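Local coordinates for uncharacterized protein (PDB 4E6F) that is of unknown function but belongs to the DUF4468 family and carries a domain with a TBP-like fold, at residues Lys8-Gly16 with Leu137-Val145; Arg52-Ile63 with Ile73-Ile81. All coordinates share one frame; numbering follows the deposited sequence. Where two conformers were deposited one is given.

Interaction 1: Lys8-Gly16 with Leu137-Val145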
ATOM      1  N   LYS A   8     -19.524   5.470  12.131  1.00 55.15           N
ATOM      2  CA  LYS A   8     -18.352   5.551  11.250  1.00 52.61           C
ATOM      3  C   LYS A   8     -18.765   5.556   9.780  1.00 51.22           C
ATOM      4  O   LYS A   8     -19.579   4.720   9.365  1.00 50.94           O
ATOM      5  CB  LYS A   8     -17.377   4.383  11.497  1.00 54.45           C
ATOM      6  CG  LYS A   8     -16.526   4.503  12.751  1.00 70.63           C
ATOM      7  CD  LYS A   8     -15.550   3.336  12.843  1.00 80.31           C
ATOM      8  CE  LYS A   8     -14.767   3.333  14.133  1.00 92.16           C
ATOM      9  NZ  LYS A   8     -13.893   2.134  14.246  1.00100.72           N
ATOM     10  N   ASP A   9     -18.216   6.507   9.001  1.00 42.61           N
ATOM     11  CA  ASP A   9     -18.470   6.595   7.571  1.00 39.32           C
ATOM     12  C   ASP A   9     -17.432   5.708   6.873  1.00 36.58           C
ATOM     13  O   ASP A   9     -16.255   6.080   6.765  1.00 36.29           O
ATOM     14  CB  ASP A   9     -18.413   8.054   7.081  1.00 41.97           C
ATOM     15  CG  ASP A   9     -18.711   8.233   5.602  1.00 51.70           C
ATOM     16  OD1 ASP A   9     -19.117   7.241   4.949  1.00 49.47           O
ATOM     17  OD2 ASP A   9     -18.546   9.366   5.097  1.00 59.77           O
ATOM     18  N   ASP A  10     -17.867   4.512   6.454  1.00 27.97           N
ATOM     19  CA  ASP A  10     -16.982   3.520   5.832  1.00 24.21           C
ATOM     20  C   ASP A  10     -17.128   3.453   4.306  1.00 27.06           C
ATOM     21  O   ASP A  10     -16.652   2.498   3.687  1.00 26.05           O
ATOM     22  CB  ASP A  10     -17.260   2.142   6.457  1.00 24.09           C
ATOM     23  CG  ASP A  10     -16.620   1.958   7.817  1.00 27.01           C
ATOM     24  OD1 ASP A  10     -15.589   2.631   8.091  1.00 26.50           O
ATOM     25  OD2 ASP A  10     -17.113   1.123   8.590  1.00 28.68           O
ATOM     26  N   THR A  11     -17.728   4.492   3.689  1.00 24.65           N
ATOM     27  CA  THR A  11     -17.937   4.588   2.244  1.00 24.51           C
ATOM     28  C   THR A  11     -16.663   4.202   1.446  1.00 24.94           C
ATOM     29  O   THR A  11     -16.753   3.463   0.473  1.00 24.67           O
ATOM     30  CB  THR A  11     -18.366   6.038   1.900  1.00 34.60           C
ATOM     31  OG1 THR A  11     -19.591   6.333   2.577  1.00 37.12           O
ATOM     32  CG2 THR A  11     -18.525   6.275   0.406  1.00 36.73           C
ATOM     33  N   ARG A  12     -15.491   4.689   1.878  1.00 21.92           N
ATOM     34  CA  ARG A  12     -14.210   4.470   1.202  1.00 20.79           C
ATOM     35  C   ARG A  12     -13.864   2.982   1.079  1.00 22.21           C
ATOM     36  O   ARG A  12     -13.232   2.574   0.111  1.00 21.26           O
ATOM     37  CB  ARG A  12     -13.075   5.173   2.015  1.00 24.09           C
ATOM     38  CG  ARG A  12     -11.613   4.768   1.660  1.00 29.66           C
ATOM     39  CD  ARG A  12     -11.279   5.358   0.325  1.00 33.73           C
ATOM     40  NE  ARG A  12     -10.014   4.911  -0.263  1.00 27.42           N
ATOM     41  CZ  ARG A  12      -9.906   3.996  -1.220  1.00 31.30           C
ATOM     42  NH1 ARG A  12     -10.960   3.276  -1.582  1.00 21.78           N
ATOM     43  NH2 ARG A  12      -8.737   3.777  -1.804  1.00 20.76           N
ATOM     44  N   TYR A  13     -14.273   2.185   2.062  1.00 19.11           N
ATOM     45  CA  TYR A  13     -13.813   0.801   2.217  1.00 17.58           C
ATOM     46  C   TYR A  13     -14.712  -0.285   1.603  1.00 20.06           C
ATOM     47  O   TYR A  13     -14.445  -1.481   1.791  1.00 18.86           O
ATOM     48  CB  TYR A  13     -13.643   0.542   3.723  1.00 17.57           C
ATOM     49  CG  TYR A  13     -12.810   1.614   4.395  1.00 17.75           C
ATOM     50  CD1 TYR A  13     -11.458   1.768   4.097  1.00 16.82           C
ATOM     51  CD2 TYR A  13     -13.385   2.504   5.304  1.00 19.21           C
ATOM     52  CE1 TYR A  13     -10.691   2.761   4.701  1.00 17.83           C
ATOM     53  CE2 TYR A  13     -12.625   3.498   5.921  1.00 21.01           C
ATOM     54  CZ  TYR A  13     -11.291   3.656   5.581  1.00 21.88           C
ATOM     55  OH  TYR A  13     -10.551   4.636   6.211  1.00 22.45           O
ATOM     56  N   LEU A  14     -15.724   0.100   0.851  1.00 19.61           N
ATOM     57  CA  LEU A  14     -16.669  -0.876   0.336  1.00 20.06           C
ATOM     58  C   LEU A  14     -16.255  -1.379  -1.077  1.00 24.61           C
ATOM     59  O   LEU A  14     -15.081  -1.674  -1.281  1.00 21.00           O
ATOM     60  CB  LEU A  14     -18.112  -0.329   0.429  1.00 21.16           C
ATOM     61  CG  LEU A  14     -18.482   0.177   1.839  1.00 24.07           C
ATOM     62  CD1 LEU A  14     -19.897   0.754   1.870  1.00 24.74           C
ATOM     63  CD2 LEU A  14     -18.342  -0.925   2.905  1.00 23.52           C
ATOM     64  N   VAL A  15     -17.205  -1.537  -2.013  1.00 25.27           N
ATOM     65  CA  VAL A  15     -16.999  -2.042  -3.375  1.00 26.40           C
ATOM     66  C   VAL A  15     -15.731  -1.405  -4.034  1.00 25.73           C
ATOM     67  O   VAL A  15     -15.607  -0.179  -4.038  1.00 25.09           O
ATOM     68  CB  VAL A  15     -18.281  -1.743  -4.215  1.00 33.36           C
ATOM     69  CG1 VAL A  15     -18.088  -2.096  -5.683  1.00 33.54           C
ATOM     70  CG2 VAL A  15     -19.497  -2.479  -3.646  1.00 34.86           C
ATOM     71  N   GLY A  16     -14.801  -2.246  -4.496  1.00 21.59           N
ATOM     72  CA  GLY A  16     -13.585  -1.807  -5.184  1.00 21.62           C
ATOM     73  C   GLY A  16     -12.413  -1.315  -4.343  1.00 23.45           C
ATOM     74  O   GLY A  16     -11.354  -1.001  -4.898  1.00 23.07           O
ATOM     75  N   LEU A 137     -16.367  -8.028   3.512  1.00 17.37           N
ATOM     76  CA  LEU A 137     -17.605  -7.281   3.284  1.00 17.82           C
ATOM     77  C   LEU A 137     -18.756  -8.199   3.544  1.00 22.22           C
ATOM     78  O   LEU A 137     -18.650  -9.414   3.301  1.00 21.12           O
ATOM     79  CB  LEU A 137     -17.723  -6.703   1.861  1.00 17.86           C
ATOM     80  CG  LEU A 137     -16.736  -5.635   1.462  1.00 18.69           C
ATOM     81  CD1 LEU A 137     -17.084  -5.115   0.073  1.00 19.21           C
ATOM     82  CD2 LEU A 137     -16.701  -4.487   2.467  1.00 22.86           C
ATOM     83  N   ASN A 138     -19.879  -7.637   3.999  1.00 22.30           N
ATOM     84  CA  ASN A 138     -21.076  -8.452   4.160  1.00 24.20           C
ATOM     85  C   ASN A 138     -21.580  -8.859   2.742  1.00 30.71           C
ATOM     86  O   ASN A 138     -21.031  -8.389   1.731  1.00 28.64           O
ATOM     87  CB  ASN A 138     -22.145  -7.727   5.003  1.00 21.02           C
ATOM     88  CG  ASN A 138     -22.638  -6.405   4.432  1.00 31.66           C
ATOM     89  OD1 ASN A 138     -22.225  -5.955   3.339  1.00 26.15           O
ATOM     90  ND2 ASN A 138     -23.514  -5.743   5.192  1.00 28.91           N
ATOM     91  N   LYS A 139     -22.563  -9.759   2.669  1.00 31.38           N
ATOM     92  CA  LYS A 139     -23.120 -10.280   1.411  1.00 32.30           C
ATOM     93  C   LYS A 139     -23.532  -9.154   0.436  1.00 35.36           C
ATOM     94  O   LYS A 139     -23.185  -9.232  -0.743  1.00 35.32           O
ATOM     95  CB  LYS A 139     -24.330 -11.188   1.698  1.00 37.28           C
ATOM     96  N   ALA A 140     -24.190  -8.092   0.954  1.00 30.82           N
ATOM     97  CA  ALA A 140     -24.681  -6.943   0.168  1.00 30.76           C
ATOM     98  C   ALA A 140     -23.590  -5.916  -0.153  1.00 33.99           C
ATOM     99  O   ALA A 140     -23.846  -4.999  -0.939  1.00 33.46           O
ATOM    100  CB  ALA A 140     -25.813  -6.250   0.911  1.00 31.99           C
ATOM    101  N   LYS A 141     -22.395  -6.041   0.469  1.00 28.66           N
ATOM    102  CA  LYS A 141     -21.240  -5.146   0.298  1.00 26.72           C
ATOM    103  C   LYS A 141     -21.571  -3.697   0.777  1.00 28.71           C
ATOM    104  O   LYS A 141     -21.039  -2.712   0.240  1.00 28.55           O
ATOM    105  CB  LYS A 141     -20.696  -5.180  -1.149  1.00 28.37           C
ATOM    106  CG  LYS A 141     -20.280  -6.589  -1.590  1.00 33.66           C
ATOM    107  CD  LYS A 141     -19.440  -6.622  -2.871  1.00 42.64           C
ATOM    108  CE  LYS A 141     -19.088  -8.053  -3.239  1.00 47.45           C
ATOM    109  NZ  LYS A 141     -17.902  -8.140  -4.143  1.00 49.47           N
ATOM    110  N   THR A 142     -22.383  -3.591   1.851  1.00 24.94           N
ATOM    111  CA  THR A 142     -22.802  -2.316   2.453  1.00 23.68           C
ATOM    112  C   THR A 142     -22.050  -2.001   3.737  1.00 26.92           C
ATOM    113  O   THR A 142     -22.037  -0.847   4.189  1.00 27.35           O
ATOM    114  CB  THR A 142     -24.306  -2.314   2.709  1.00 32.98           C
ATOM    115  OG1 THR A 142     -24.655  -3.449   3.509  1.00 31.24           O
ATOM    116  CG2 THR A 142     -25.123  -2.283   1.404  1.00 31.38           C
ATOM    117  N   LYS A 143     -21.455  -3.038   4.365  1.00 23.46           N
ATOM    118  CA  LYS A 143     -20.734  -2.841   5.601  1.00 21.58           C
ATOM    119  C   LYS A 143     -19.517  -3.709   5.609  1.00 22.33           C
ATOM    120  O   LYS A 143     -19.508  -4.782   5.009  1.00 22.16           O
ATOM    121  CB  LYS A 143     -21.599  -3.220   6.824  1.00 23.67           C
ATOM    122  CG  LYS A 143     -22.752  -2.274   7.155  1.00 23.03           C
ATOM    123  CD  LYS A 143     -23.524  -2.786   8.392  1.00 24.33           C
ATOM    124  CE  LYS A 143     -24.689  -1.882   8.768  1.00 24.36           C
ATOM    125  NZ  LYS A 143     -25.592  -2.519   9.783  1.00 25.78           N
ATOM    126  N   LEU A 144     -18.532  -3.278   6.367  1.00 20.87           N
ATOM    127  CA  LEU A 144     -17.371  -4.081   6.686  1.00 18.90           C
ATOM    128  C   LEU A 144     -17.763  -5.159   7.689  1.00 22.66           C
ATOM    129  O   LEU A 144     -18.492  -4.864   8.647  1.00 22.97           O
ATOM    130  CB  LEU A 144     -16.305  -3.176   7.314  1.00 18.90           C
ATOM    131  CG  LEU A 144     -15.643  -2.185   6.370  1.00 21.68           C
ATOM    132  CD1 LEU A 144     -14.791  -1.203   7.153  1.00 23.33           C
ATOM    133  CD2 LEU A 144     -14.740  -2.922   5.369  1.00 21.81           C
ATOM    134  N   VAL A 145     -17.263  -6.396   7.502  1.00 18.43           N
ATOM    135  CA  VAL A 145     -17.452  -7.476   8.493  1.00 17.44           C
ATOM    136  C   VAL A 145     -16.775  -6.964   9.761  1.00 19.55           C
ATOM    137  O   VAL A 145     -15.615  -6.557   9.696  1.00 18.73           O
ATOM    138  CB  VAL A 145     -16.877  -8.826   7.974  1.00 20.70           C
ATOM    139  CG1 VAL A 145     -16.829  -9.874   9.085  1.00 19.97           C
ATOM    140  CG2 VAL A 145     -17.686  -9.355   6.792  1.00 20.54           C
TER
HETATM  141  O   HOH W   1     -18.948  -0.623   7.717  1.00 25.72           O
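L14, which covers the largest share of the contact ahead of L144, lies against the chain at K141-T142, where the 138-141 turn ends. With CG anti to the carbonyl carbon (chi1 -52°), both its methyls reach the 137-145 loop: CD1 rests on the carbonyl oxygen of T142 at 3.5 Å, while CD2 meets L137 CD2 at 3.9 Å. L144 works the other way, its two methyls each 4.0 Å from Y13 CB and CD1 also beside the carboxylate of D10. At the outer margin V15 CG2 packs on K141 CB. Branched aliphatic residues suit a seam of this kind, where two irregular loops, one ahead of strand 20-21 and one between helices 133-136 and 149-169, meet at the protein surface. Polar contact runs through a water that donates to D10 OD2 (2.7 Å) and accepts from L144 N (3.0 Å); D10 also forms a salt bridge with R153 of helix 149-169. A backbone bond from K141 N to N138 O closes the type I turn. Asparagine suits its first place: OD1 accepts T142 N on a lone pair at 2.8 Å and K143 N from above the carbonyl plane, while ND2 donates to T142 OG1.

Interaction 2: Arg52-Ile63 with Ile73-Ile81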
ATOM      1  N   ARG A  52      11.509   6.399   1.087  1.00 17.03           N
ATOM      2  CA  ARG A  52      10.310   5.859   1.726  1.00 15.99           C
ATOM      3  C   ARG A  52      10.612   4.556   2.479  1.00 18.25           C
ATOM      4  O   ARG A  52      10.098   4.339   3.574  1.00 17.75           O
ATOM      5  CB  ARG A  52       9.188   5.652   0.682  1.00 15.78           C
ATOM      6  CG  ARG A  52       7.926   4.954   1.198  1.00 19.66           C
ATOM      7  CD  ARG A  52       7.230   5.756   2.311  1.00 20.33           C
ATOM      8  NE  ARG A  52       6.040   5.066   2.794  1.00 22.00           N
ATOM      9  CZ  ARG A  52       6.047   4.027   3.622  1.00 24.19           C
ATOM     10  NH1 ARG A  52       7.199   3.558   4.109  1.00 19.60           N
ATOM     11  NH2 ARG A  52       4.911   3.437   3.961  1.00 20.89           N
ATOM     12  N   LEU A  53      11.438   3.683   1.893  1.00 14.29           N
ATOM     13  CA  LEU A  53      11.750   2.432   2.578  1.00 14.43           C
ATOM     14  C   LEU A  53      12.794   2.651   3.682  1.00 19.06           C
ATOM     15  O   LEU A  53      12.727   1.968   4.701  1.00 17.79           O
ATOM     16  CB  LEU A  53      12.184   1.351   1.566  1.00 13.70           C
ATOM     17  CG  LEU A  53      11.014   0.918   0.631  1.00 15.96           C
ATOM     18  CD1 LEU A  53      11.488  -0.052  -0.458  1.00 15.49           C
ATOM     19  CD2 LEU A  53       9.888   0.258   1.400  1.00 15.00           C
ATOM     20  N   LYS A  54      13.720   3.619   3.509  1.00 16.72           N
ATOM     21  CA  LYS A  54      14.685   3.924   4.577  0.50 18.15           C
ATOM     22  C   LYS A  54      13.931   4.406   5.809  1.00 22.18           C
ATOM     23  O   LYS A  54      14.350   4.117   6.927  1.00 22.19           O
ATOM     24  CB  LYS A  54      15.717   4.966   4.127  0.50 20.56           C
ATOM     25  CG  LYS A  54      16.905   4.325   3.437  0.50 24.74           C
ATOM     26  CD  LYS A  54      17.829   5.337   2.762  0.50 29.51           C
ATOM     27  CE  LYS A  54      19.176   4.732   2.417  0.50 32.61           C
ATOM     28  NZ  LYS A  54      19.098   3.680   1.357  0.50 30.74           N
ATOM     29  N   GLU A  55      12.778   5.092   5.606  1.00 19.67           N
ATOM     30  CA  GLU A  55      11.966   5.611   6.720  1.00 20.47           C
ATOM     31  C   GLU A  55      11.394   4.498   7.596  1.00 23.23           C
ATOM     32  O   GLU A  55      11.108   4.750   8.764  1.00 23.73           O
ATOM     33  CB  GLU A  55      10.845   6.520   6.204  1.00 21.71           C
ATOM     34  CG  GLU A  55      11.344   7.918   5.854  1.00 30.10           C
ATOM     35  CD  GLU A  55      10.451   8.753   4.953  1.00 49.28           C
ATOM     36  OE1 GLU A  55       9.298   8.338   4.698  1.00 35.00           O
ATOM     37  OE2 GLU A  55      10.920   9.807   4.467  1.00 41.66           O
ATOM     38  N   ASN A  56      11.275   3.265   7.069  1.00 19.18           N
ATOM     39  CA  ASN A  56      10.809   2.121   7.863  1.00 18.72           C
ATOM     40  C   ASN A  56      11.820   1.741   8.956  1.00 23.58           C
ATOM     41  O   ASN A  56      11.448   1.098   9.935  1.00 23.10           O
ATOM     42  CB  ASN A  56      10.535   0.916   6.974  1.00 17.84           C
ATOM     43  CG  ASN A  56       9.370   1.102   6.025  1.00 21.81           C
ATOM     44  OD1 ASN A  56       8.619   2.079   6.112  1.00 20.80           O
ATOM     45  ND2 ASN A  56       9.157   0.122   5.127  1.00 18.15           N
ATOM     46  N   LYS A  57      13.102   2.118   8.766  1.00 21.84           N
ATOM     47  CA  LYS A  57      14.202   1.901   9.723  1.00 22.40           C
ATOM     48  C   LYS A  57      14.352   0.415  10.124  1.00 26.62           C
ATOM     49  O   LYS A  57      14.417   0.085  11.313  1.00 26.23           O
ATOM     50  CB  LYS A  57      14.028   2.787  10.981  1.00 24.76           C
ATOM     51  CG  LYS A  57      14.040   4.278  10.670  1.00 30.15           C
ATOM     52  CD  LYS A  57      13.857   5.131  11.943  1.00 37.69           C
ATOM     53  CE  LYS A  57      12.411   5.246  12.377  1.00 49.07           C
ATOM     54  NZ  LYS A  57      12.281   5.986  13.662  1.00 61.46           N
ATOM     55  N   ASN A  58      14.385  -0.482   9.130  1.00 21.77           N
ATOM     56  CA  ASN A  58      14.637  -1.901   9.388  1.00 22.00           C
ATOM     57  C   ASN A  58      15.323  -2.533   8.182  1.00 24.04           C
ATOM     58  O   ASN A  58      15.230  -2.023   7.053  1.00 23.11           O
ATOM     59  CB  ASN A  58      13.401  -2.706   9.809  1.00 21.59           C
ATOM     60  CG  ASN A  58      12.291  -2.730   8.790  1.00 26.51           C
ATOM     61  OD1 ASN A  58      12.462  -3.146   7.633  1.00 20.75           O
ATOM     62  ND2 ASN A  58      11.115  -2.317   9.221  1.00 22.92           N
ATOM     63  N   ILE A  59      15.994  -3.669   8.419  1.00 23.04           N
ATOM     64  CA  ILE A  59      16.732  -4.378   7.378  1.00 23.64           C
ATOM     65  C   ILE A  59      15.808  -5.070   6.346  1.00 25.59           C
ATOM     66  O   ILE A  59      16.267  -5.373   5.246  1.00 24.38           O
ATOM     67  CB  ILE A  59      17.746  -5.366   8.016  1.00 28.99           C
ATOM     68  CG1 ILE A  59      17.034  -6.478   8.833  1.00 30.28           C
ATOM     69  CG2 ILE A  59      18.769  -4.582   8.875  1.00 31.31           C
ATOM     70  CD1 ILE A  59      17.985  -7.664   9.286  1.00 40.27           C
ATOM     71  N   ASP A  60      14.513  -5.252   6.661  1.00 21.60           N
ATOM     72  CA  ASP A  60      13.567  -5.896   5.738  1.00 21.14           C
ATOM     73  C   ASP A  60      12.858  -4.873   4.831  1.00 20.97           C
ATOM     74  O   ASP A  60      11.867  -5.206   4.159  1.00 20.08           O
ATOM     75  CB  ASP A  60      12.549  -6.728   6.527  1.00 23.29           C
ATOM     76  CG  ASP A  60      13.185  -7.981   7.109  1.00 30.38           C
ATOM     77  OD1 ASP A  60      13.431  -8.928   6.343  1.00 34.36           O
ATOM     78  OD2 ASP A  60      13.520  -7.970   8.303  1.00 34.66           O
ATOM     79  N   SER A  61      13.400  -3.636   4.776  1.00 15.63           N
ATOM     80  CA  SER A  61      12.867  -2.569   3.936  1.00 14.76           C
ATOM     81  C   SER A  61      13.964  -2.017   3.046  1.00 17.65           C
ATOM     82  O   SER A  61      14.920  -1.399   3.526  1.00 18.01           O
ATOM     83  CB  SER A  61      12.262  -1.479   4.809  1.00 16.92           C
ATOM     84  OG  SER A  61      11.173  -2.022   5.548  1.00 17.55           O
ATOM     85  N   ARG A  62      13.861  -2.273   1.726  1.00 13.64           N
ATOM     86  CA  ARG A  62      14.895  -1.835   0.796  1.00 13.70           C
ATOM     87  C   ARG A  62      14.448  -2.045  -0.648  1.00 14.45           C
ATOM     88  O   ARG A  62      13.564  -2.896  -0.924  1.00 13.95           O
ATOM     89  CB  ARG A  62      16.195  -2.663   1.036  1.00 16.88           C
ATOM     90  CG  ARG A  62      15.942  -4.186   0.962  1.00 18.09           C
ATOM     91  CD  ARG A  62      17.192  -5.005   1.190  1.00 20.54           C
ATOM     92  NE  ARG A  62      17.636  -4.816   2.568  1.00 21.19           N
ATOM     93  CZ  ARG A  62      18.871  -5.048   2.982  1.00 29.12           C
ATOM     94  NH1 ARG A  62      19.780  -5.525   2.141  1.00 23.02           N
ATOM     95  NH2 ARG A  62      19.206  -4.822   4.245  1.00 24.87           N
ATOM     96  N   ILE A  63      15.090  -1.315  -1.581  1.00 12.42           N
ATOM     97  CA  ILE A  63      14.870  -1.570  -3.005  1.00 11.82           C
ATOM     98  C   ILE A  63      15.598  -2.868  -3.316  1.00 14.64           C
ATOM     99  O   ILE A  63      16.763  -3.020  -2.924  1.00 15.34           O
ATOM    100  CB  ILE A  63      15.407  -0.423  -3.871  1.00 13.73           C
ATOM    101  CG1 ILE A  63      14.662   0.886  -3.540  1.00 14.07           C
ATOM    102  CG2 ILE A  63      15.259  -0.777  -5.377  1.00 13.63           C
ATOM    103  CD1 ILE A  63      15.108   2.090  -4.364  1.00 15.38           C
ATOM    104  N   ILE A  73      10.962  -0.812 -11.040  1.00 13.51           N
ATOM    105  CA  ILE A  73      11.611  -0.760  -9.734  1.00 12.33           C
ATOM    106  C   ILE A  73      10.786  -1.578  -8.777  1.00 13.53           C
ATOM    107  O   ILE A  73       9.552  -1.437  -8.779  1.00 14.38           O
ATOM    108  CB  ILE A  73      11.701   0.704  -9.214  1.00 15.35           C
ATOM    109  CG1 ILE A  73      12.210   1.683 -10.289  1.00 17.44           C
ATOM    110  CG2 ILE A  73      12.542   0.798  -7.920  1.00 15.02           C
ATOM    111  CD1 ILE A  73      11.712   3.115 -10.014  1.00 21.31           C
ATOM    112  N   ALA A  74      11.423  -2.380  -7.937  1.00 10.94           N
ATOM    113  CA  ALA A  74      10.657  -3.065  -6.905  1.00 10.74           C
ATOM    114  C   ALA A  74      11.399  -3.020  -5.594  1.00 12.41           C
ATOM    115  O   ALA A  74      12.625  -3.158  -5.554  1.00 12.25           O
ATOM    116  CB  ALA A  74      10.355  -4.505  -7.282  1.00 11.84           C
ATOM    117  N   GLY A  75      10.636  -2.866  -4.524  1.00 12.06           N
ATOM    118  CA  GLY A  75      11.215  -2.870  -3.190  1.00 12.48           C
ATOM    119  C   GLY A  75      10.356  -3.680  -2.258  1.00 14.55           C
ATOM    120  O   GLY A  75       9.189  -3.975  -2.568  1.00 13.06           O
ATOM    121  N   VAL A  76      10.928  -4.063  -1.132  1.00 11.88           N
ATOM    122  CA  VAL A  76      10.175  -4.767  -0.104  1.00 11.80           C
ATOM    123  C   VAL A  76      10.164  -3.907   1.144  1.00 15.18           C
ATOM    124  O   VAL A  76      11.102  -3.154   1.384  1.00 13.99           O
ATOM    125  CB  VAL A  76      10.681  -6.196   0.174  1.00 14.53           C
ATOM    126  CG1 VAL A  76      10.541  -7.044  -1.105  1.00 13.81           C
ATOM    127  CG2 VAL A  76      12.131  -6.199   0.699  1.00 15.45           C
ATOM    128  N   GLY A  77       9.091  -4.006   1.904  1.00 14.39           N
ATOM    129  CA  GLY A  77       8.962  -3.220   3.117  1.00 14.68           C
ATOM    130  C   GLY A  77       8.347  -4.002   4.251  1.00 16.67           C
ATOM    131  O   GLY A  77       7.618  -4.985   4.045  1.00 15.36           O
ATOM    132  N   GLU A  78       8.619  -3.516   5.457  1.00 14.52           N
ATOM    133  CA  GLU A  78       8.083  -4.105   6.674  1.00 14.44           C
ATOM    134  C   GLU A  78       7.791  -2.967   7.629  1.00 17.98           C
ATOM    135  O   GLU A  78       8.660  -2.121   7.876  1.00 18.19           O
ATOM    136  CB  GLU A  78       9.079  -5.098   7.275  1.00 16.55           C
ATOM    137  CG  GLU A  78       8.551  -5.747   8.548  1.00 19.39           C
ATOM    138  CD  GLU A  78       9.562  -6.705   9.138  1.00 28.78           C
ATOM    139  OE1 GLU A  78       9.760  -7.794   8.556  1.00 21.78           O
ATOM    140  OE2 GLU A  78      10.160  -6.361  10.183  1.00 27.29           O
ATOM    141  N   GLU A  79       6.560  -2.917   8.133  1.00 16.51           N
ATOM    142  CA  GLU A  79       6.155  -1.846   9.054  1.00 16.44           C
ATOM    143  C   GLU A  79       5.166  -2.336  10.063  1.00 18.99           C
ATOM    144  O   GLU A  79       4.548  -3.385   9.861  1.00 16.62           O
ATOM    145  CB  GLU A  79       5.444  -0.714   8.282  1.00 16.87           C
ATOM    146  CG  GLU A  79       6.292   0.106   7.337  1.00 20.75           C
ATOM    147  CD  GLU A  79       5.482   1.171   6.628  1.00 23.85           C
ATOM    148  OE1 GLU A  79       4.826   1.992   7.313  1.00 22.25           O
ATOM    149  OE2 GLU A  79       5.517   1.196   5.381  1.00 20.59           O
ATOM    150  N   TRP A  80       4.933  -1.514  11.100  1.00 17.52           N
ATOM    151  CA  TRP A  80       3.817  -1.733  12.002  1.00 18.09           C
ATOM    152  C   TRP A  80       2.630  -0.944  11.495  1.00 20.95           C
ATOM    153  O   TRP A  80       2.788   0.229  11.105  1.00 19.66           O
ATOM    154  CB  TRP A  80       4.139  -1.250  13.435  1.00 18.23           C
ATOM    155  CG  TRP A  80       5.198  -2.056  14.114  1.00 20.37           C
ATOM    156  CD1 TRP A  80       6.459  -1.644  14.436  1.00 24.20           C
ATOM    157  CD2 TRP A  80       5.080  -3.405  14.592  1.00 20.84           C
ATOM    158  NE1 TRP A  80       7.135  -2.652  15.090  1.00 24.30           N
ATOM    159  CE2 TRP A  80       6.324  -3.756  15.167  1.00 25.29           C
ATOM    160  CE3 TRP A  80       4.047  -4.364  14.575  1.00 21.96           C
ATOM    161  CZ2 TRP A  80       6.561  -5.015  15.739  1.00 25.16           C
ATOM    162  CZ3 TRP A  80       4.293  -5.620  15.115  1.00 24.14           C
ATOM    163  CH2 TRP A  80       5.535  -5.933  15.696  1.00 25.34           C
ATOM    164  N   ILE A  81       1.438  -1.561  11.542  1.00 16.47           N
ATOM    165  CA  ILE A  81       0.162  -0.893  11.290  1.00 15.74           C
ATOM    166  C   ILE A  81      -0.562  -0.872  12.637  1.00 19.27           C
ATOM    167  O   ILE A  81      -0.824  -1.942  13.186  1.00 18.29           O
ATOM    168  CB  ILE A  81      -0.681  -1.546  10.174  1.00 18.53           C
ATOM    169  CG1 ILE A  81      -0.047  -1.282   8.777  1.00 18.22           C
ATOM    170  CG2 ILE A  81      -2.124  -0.998  10.214  1.00 19.77           C
ATOM    171  CD1 ILE A  81      -0.762  -2.047   7.677  1.00 20.07           C
TER
HETATM  172  O   HOH W   2       8.951   0.205  10.012  1.00 35.97           O
HETATM  173  O   HOH W   3      12.870  -6.150   9.906  1.00 32.18           O
HETATM  174  O   HOH W   4      10.907 -10.041   9.259  1.00 48.58           O
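R52 and E79 form a salt bridge between the end of helix 38-54 and strand 72-85. R52 NH2 donates to E79 OE2 at 2.7 Å, almost in the guanidinium plane and on the syn side of the carboxylate, whose plane is turned 70° from the guanidinium. OE2 thus has R52 NH2, a weak bond from NH1 and Y97 OH around it, which probably keeps E79 ionised; Y97 OH also bonds N56 ND2. R52 NH1 reaches N56 OD1 as well, and the bend of the arginine at chi2 (62°) brings both partners to its edge.

From N56 a polar relay continues: ND2 donates in its amide plane to S61 OG at 3.0 Å, S61 OG donates to N58 OD1 at 2.7 Å, and E78 N donates to S61 OG. N58 ND2 then bonds to E78 O at 2.8 Å, approaching from above the carbonyl plane. The small serine hydroxyl thus serves as both donor and acceptor; it and N58 tie the 58-61 turn to the strand, and N56 links that turn to R52. Outside it, D60 and E78 lie side by side with D60 OD2 and E78 OE1 3.8 Å apart; a water donating to D60 OD2 and E78 OE2 probably eases their repulsion.

Further along, R62 and V76 are a hydrogen-bonded pair, R62 N to V76 O and V76 N to R62 O, both 2.9 Å. L53 packs its methyls directly on the CA atoms of G75 and G77, CD1 standing 3.9 Å from G75 CA, which suits residues without side chains. I63 CG2 touches I73 CG2 toward the hairpin turn. Strands 62-67 and 72-85 form a beta hairpin, with helix 38-54 packed on the 72-85 strand, within the TBP-like domain.

How the interactions relate
Interactions 1 and 2 are separate: their centres are 30 Å apart, their nearest atoms about 11 Å apart, and they lie on opposite sides of the chain's centre. In sequence, interaction 2 falls wholly between the two segments of interaction 1, joining a helix end to a nearby hairpin over a short loop, whereas interaction 1 brings together regions 121 residues apart at their closest ends. Helix 149-169 is common to both, since R152 and R153 meet the loops of interaction 1 and F158 and D165 meet R52 of interaction 2. No active site is known; a bound 1,2-ethanediol, probably from the crystallisation liquor, lies about 4 Å from the V76 side chain in interaction 2.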